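Kirola (PDB 4IGX) is an allergen of kiwifruit with a Bet v 1-like fold, and by family resemblance probably binds small hydrophobic ligands in an internal cavity. Local coordinates at residues 85-90 / 99-104. Numbering follows the deposited sequence.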
loop_
_atom_site.group_PDB
_atom_site.type_symbol
_atom_site.label_atom_id
_atom_site.label_comp_id
_atom_site.label_asym_id
_atom_site.label_seq_id
_atom_site.Cartn_x
_atom_site.Cartn_y
_atom_site.Cartn_z
ATOM N N PHE A 85 -5.371 -1.572 4.406
ATOM C CA PHE A 85 -4.403 -2.310 5.164
ATOM C C PHE A 85 -4.142 -1.597 6.477
ATOM O O PHE A 85 -3.925 -0.376 6.473
ATOM C CB PHE A 85 -3.078 -2.320 4.413
ATOM C CG PHE A 85 -3.166 -2.926 3.072
ATOM C CD1 PHE A 85 -3.089 -4.296 2.927
ATOM C CD2 PHE A 85 -3.353 -2.130 1.943
ATOM C CE1 PHE A 85 -3.165 -4.856 1.682
ATOM C CE2 PHE A 85 -3.454 -2.696 0.697
ATOM C CZ PHE A 85 -3.349 -4.063 0.573
ATOM N N LYS A 86 -4.120 -2.343 7.584
ATOM C CA LYS A 86 -3.701 -1.784 8.850
ATOM C C LYS A 86 -2.375 -2.396 9.268
ATOM O O LYS A 86 -2.265 -3.603 9.329
ATOM C CB LYS A 86 -4.734 -2.088 9.920
ATOM C CG LYS A 86 -4.335 -1.689 11.338
ATOM C CD LYS A 86 -5.472 -1.973 12.260
ATOM C CE LYS A 86 -5.079 -1.887 13.679
ATOM N NZ LYS A 86 -6.300 -2.164 14.495
ATOM N N ILE A 87 -1.398 -1.567 9.618
ATOM C CA ILE A 87 -0.085 -2.070 9.986
ATOM C C ILE A 87 -0.103 -2.406 11.466
ATOM O O ILE A 87 -0.399 -1.564 12.285
ATOM C CB ILE A 87 1.038 -1.042 9.727
ATOM C CG1 ILE A 87 1.226 -0.754 8.219
ATOM C CG2 ILE A 87 2.338 -1.598 10.226
ATOM C CD1 ILE A 87 0.213 0.065 7.584
ATOM N N VAL A 88 0.198 -3.648 11.808
ATOM C CA VAL A 88 0.209 -4.051 13.217
ATOM C C VAL A 88 1.603 -4.234 13.751
ATOM O O VAL A 88 1.817 -4.065 14.925
ATOM C CB VAL A 88 -0.661 -5.311 13.493
ATOM C CG1 VAL A 88 -2.111 -5.005 13.138
ATOM C CG2 VAL A 88 -0.144 -6.569 12.743
ATOM N N GLU A 89 2.571 -4.538 12.911
ATOM C CA GLU A 89 3.930 -4.747 13.402
ATOM C C GLU A 89 4.931 -4.251 12.428
ATOM O O GLU A 89 4.687 -4.276 11.208
ATOM C CB GLU A 89 4.226 -6.234 13.559
ATOM C CG GLU A 89 4.012 -6.787 14.930
ATOM C CD GLU A 89 4.191 -8.289 14.940
ATOM O OE1 GLU A 89 5.294 -8.761 14.596
ATOM O OE2 GLU A 89 3.215 -8.998 15.268
ATOM N N GLY A 90 6.086 -3.860 12.958
ATOM C CA GLY A 90 7.211 -3.528 12.128
ATOM C C GLY A 90 7.703 -2.124 12.295
ATOM O O GLY A 90 7.247 -1.372 13.137
ATOM N N PHE A 99 -1.414 3.076 12.122
ATOM C CA PHE A 99 -1.121 3.407 10.727
ATOM C C PHE A 99 -2.000 2.603 9.773
ATOM O O PHE A 99 -1.908 1.384 9.726
ATOM C CB PHE A 99 0.358 3.186 10.366
ATOM C CG PHE A 99 0.852 4.119 9.290
ATOM C CD1 PHE A 99 1.695 5.175 9.595
ATOM C CD2 PHE A 99 0.434 3.975 7.967
ATOM C CE1 PHE A 99 2.135 6.042 8.601
ATOM C CE2 PHE A 99 0.876 4.853 6.979
ATOM C CZ PHE A 99 1.717 5.877 7.298
ATOM N N ILE A 100 -2.823 3.318 9.009
ATOM C CA ILE A 100 -3.776 2.723 8.048
ATOM C C ILE A 100 -3.481 3.192 6.634
ATOM O O ILE A 100 -3.374 4.373 6.402
ATOM C CB ILE A 100 -5.215 3.143 8.380
ATOM C CG1 ILE A 100 -5.590 2.695 9.805
ATOM C CG2 ILE A 100 -6.197 2.638 7.326
ATOM C CD1 ILE A 100 -5.756 1.209 9.936
ATOM N N ILE A 101 -3.376 2.263 5.702
ATOM C CA ILE A 101 -3.097 2.590 4.317
ATOM C C ILE A 101 -4.283 2.141 3.513
ATOM O O ILE A 101 -4.705 0.968 3.576
ATOM C CB ILE A 101 -1.814 1.926 3.766
ATOM C CG1 ILE A 101 -0.613 2.317 4.628
ATOM C CG2 ILE A 101 -1.605 2.343 2.298
ATOM C CD1 ILE A 101 0.641 1.600 4.316
ATOM N N ILE A 102 -4.856 3.091 2.796
ATOM C CA ILE A 102 -5.945 2.800 1.886
ATOM C C ILE A 102 -5.425 3.086 0.488
ATOM O O ILE A 102 -4.799 4.129 0.265
ATOM C CB ILE A 102 -7.148 3.705 2.200
ATOM C CG1 ILE A 102 -7.543 3.529 3.669
ATOM C CG2 ILE A 102 -8.329 3.435 1.258
ATOM C CD1 ILE A 102 -8.520 4.566 4.126
ATOM N N VAL A 103 -5.646 2.155 -0.442
ATOM C CA VAL A 103 -5.335 2.376 -1.865
ATOM C C VAL A 103 -6.634 2.373 -2.617
ATOM O O VAL A 103 -7.445 1.493 -2.378
ATOM C CB VAL A 103 -4.469 1.231 -2.423
ATOM C CG1 VAL A 103 -3.889 1.601 -3.755
ATOM C CG2 VAL A 103 -3.355 0.861 -1.414
ATOM N N GLN A 104 -6.834 3.312 -3.551
ATOM C CA GLN A 104 -8.129 3.460 -4.216
ATOM C C GLN A 104 -7.899 3.729 -5.689
ATOM O O GLN A 104 -7.165 4.634 -6.045
ATOM C CB GLN A 104 -8.902 4.631 -3.586
ATOM C CG GLN A 104 -10.391 4.781 -3.922
ATOM C CD GLN A 104 -10.682 5.512 -5.240
ATOM O OE1 GLN A 104 -10.047 6.547 -5.583
ATOM N NE2 GLN A 104 -11.654 4.985 -5.991
HETATM O O HOH W 1 -2.283 0.317 13.218
#
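A water stands in for a backbone bond between Ile-87 and Phe-99: Ile-87 N reaches Phe-99 O directly at 3.0 Å, but on the return side the water donates to Ile-87 O and accepts from Phe-99 N. The lost return bond marks where the strands begin to part; the CA atoms of Ile-87 and Phe-99 are 5.6 Å apart, against 5.1 Å for Phe-85 and Ile-101. Just beyond, on the side of strand 65-77, Val-88 and Glu-89 form a classic bulge opposite Lys-70. Farther in, Phe-85 and Ile-101 are a regular antiparallel hydrogen-bonded pair, joined by two nearly straight bonds, Phe-85 N to Ile-101 O and Ile-101 N to Phe-85 O, both 2.8 Å.

Phe-85, Ile-87, Phe-99, Ile-101 and Val-103 share one face, where apolar groups suit the largely buried setting. With its CG1 branch beside the backbone N (chi1 -66°), Ile-87 sends CD1 across the seam to Ile-101 CD1, 3.6 Å away, and obliquely to Phe-99 CD2 at 3.9 Å. The Phe-85 ring turns its edge to Val-103 CG2. On the other face, Ile-100 CD1 lies 3.5 Å from Lys-86 CB; the extended lysine lends its methylene groups to this packing while carrying its amine away from the neighbouring strand. Strands 65-77 and 113-122 flank this hairpin of the curved antiparallel Bet v 1 sheet, which wraps around the long C-terminal helix 131-148.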